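Local coordinates for protein packaging enzyme P4 (Pseudomonas phage phi6, PDB 4BLO) that hydrolyses nucleoside triphosphates as a hexameric RecA-like packaging ATPase, probably driving RNA into the viral procapsid, at residues A123-T128 against M229-M234. Numbering follows the deposited sequence.
Sequences ALMGAT and MVVNPM
L124 is held by both its backbone polar atoms to the strand that carries M229–V231. Its N donates to M229 O at 2.9 Å in a nearly straight bond (166°), and its O receives the amide N of V231, also at 2.9 Å but from above the carbonyl plane. A CA-H...O contact accompanies each bond: A123 CA approaches M229 O, and V230 CA approaches L124 O. The strands run parallel, with A123 facing M229 and L124 facing V230, and beyond V231 the paired backbones separate.

Side chains pack on both faces of the sheet. On one, L124 and V230 lie side by side and point the same way, L124 CD2 meeting V230 CG1 at 4.0 Å. On the other face, V231 CG2 sits against M125 CG at 3.5 Å and also meets A123 CB. M125 is bent at chi2 and chi3, and its terminal CE reaches both V231 CG2 and, at 3.8 Å, P233 CG. L136 of helix 132-140 touches both L124 and V230, whereas helix 240-248 packs over A123, M125 and P233.

This is the centre of a RecA-like P-loop NTPase sheet: strand 120-126 leads into the Walker A loop and helix 132-140, and strand 226-231 lies beside it. G126 O accepts a hydrogen bond from K132 NZ, while A127 touches ADP and its O is bonded to S130 OG.

Past the strand ends, contact continues between T128 and N232, whose side chains cross at about a right angle. The methyl CG2 of T128, anti to its carbonyl carbon, rests against the end of the N232 side chain; that side chain comes to about 5 Å from the bound ADP. T128 also packs on A249 of a neighbouring subunit, placing this end of the contact at a subunit interface of the hexamer.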
# COMPACT_ATOMS: atom_id res chain seq x y z
N ALA L 123 -14.22 8.20 -26.72
CA ALA L 123 -13.39 7.12 -26.21
C ALA L 123 -13.74 5.81 -26.86
O ALA L 123 -14.84 5.29 -26.70
CB ALA L 123 -13.50 7.00 -24.68
N LEU L 124 -12.79 5.27 -27.61
CA LEU L 124 -12.95 4.02 -28.33
C LEU L 124 -12.44 2.89 -27.44
O LEU L 124 -11.24 2.66 -27.35
CB LEU L 124 -12.24 4.10 -29.70
CG LEU L 124 -12.19 2.90 -30.64
CD1 LEU L 124 -13.55 2.56 -31.16
CD2 LEU L 124 -11.25 3.19 -31.76
N MET L 125 -13.40 2.22 -26.76
CA MET L 125 -13.24 1.11 -25.81
C MET L 125 -13.28 -0.27 -26.48
O MET L 125 -13.78 -0.42 -27.59
CB MET L 125 -14.36 1.18 -24.76
CG MET L 125 -14.10 2.17 -23.65
SD MET L 125 -14.23 1.31 -22.07
CE MET L 125 -12.98 2.13 -21.16
N GLY L 126 -12.81 -1.26 -25.73
CA GLY L 126 -12.81 -2.65 -26.13
C GLY L 126 -11.72 -3.48 -25.51
O GLY L 126 -10.63 -2.96 -25.22
N ALA L 127 -11.98 -4.79 -25.32
CA ALA L 127 -11.01 -5.77 -24.82
C ALA L 127 -9.89 -5.90 -25.85
O ALA L 127 -10.03 -5.33 -26.93
CB ALA L 127 -11.71 -7.12 -24.62
N THR L 128 -8.76 -6.56 -25.55
CA THR L 128 -7.69 -6.67 -26.54
C THR L 128 -8.14 -7.52 -27.72
O THR L 128 -8.79 -8.55 -27.52
CB THR L 128 -6.39 -7.21 -25.95
OG1 THR L 128 -6.65 -8.31 -25.08
CG2 THR L 128 -5.60 -6.13 -25.24
N MET L 229 -9.92 8.98 -28.81
CA MET L 229 -8.82 8.30 -28.11
C MET L 229 -9.18 6.85 -27.89
O MET L 229 -10.26 6.57 -27.37
CB MET L 229 -8.51 8.97 -26.75
CG MET L 229 -8.04 10.39 -26.87
SD MET L 229 -7.16 10.95 -25.40
CE MET L 229 -8.41 10.80 -24.18
N VAL L 230 -8.28 5.91 -28.28
CA VAL L 230 -8.58 4.49 -28.04
C VAL L 230 -8.09 4.18 -26.64
O VAL L 230 -6.93 4.45 -26.30
CB VAL L 230 -8.14 3.45 -29.12
CG1 VAL L 230 -7.59 4.10 -30.37
CG2 VAL L 230 -7.21 2.36 -28.57
N VAL L 231 -9.03 3.71 -25.80
CA VAL L 231 -8.79 3.45 -24.38
C VAL L 231 -8.92 1.93 -24.10
O VAL L 231 -10.00 1.34 -24.23
CB VAL L 231 -9.66 4.37 -23.45
CG1 VAL L 231 -9.42 5.84 -23.76
CG2 VAL L 231 -11.15 4.09 -23.57
N ASN L 232 -7.76 1.29 -23.83
CA ASN L 232 -7.70 -0.15 -23.57
C ASN L 232 -7.47 -0.35 -22.06
O ASN L 232 -6.38 -0.10 -21.54
CB ASN L 232 -6.61 -0.85 -24.41
CG ASN L 232 -6.73 -2.37 -24.50
OD1 ASN L 232 -6.99 -3.09 -23.51
ND2 ASN L 232 -6.48 -2.91 -25.70
N PRO L 233 -8.52 -0.79 -21.32
CA PRO L 233 -8.36 -0.94 -19.86
C PRO L 233 -7.94 -2.34 -19.41
O PRO L 233 -8.41 -3.34 -19.97
CB PRO L 233 -9.75 -0.59 -19.33
CG PRO L 233 -10.70 -0.87 -20.51
CD PRO L 233 -9.90 -1.08 -21.76
N MET L 234 -7.06 -2.43 -18.39
CA MET L 234 -6.70 -3.72 -17.81
C MET L 234 -7.84 -4.07 -16.86
O MET L 234 -7.81 -3.73 -15.66
CB MET L 234 -5.32 -3.69 -17.12
CG MET L 234 -4.16 -3.95 -18.04
SD MET L 234 -4.26 -5.47 -19.02
CE MET L 234 -4.67 -4.73 -20.63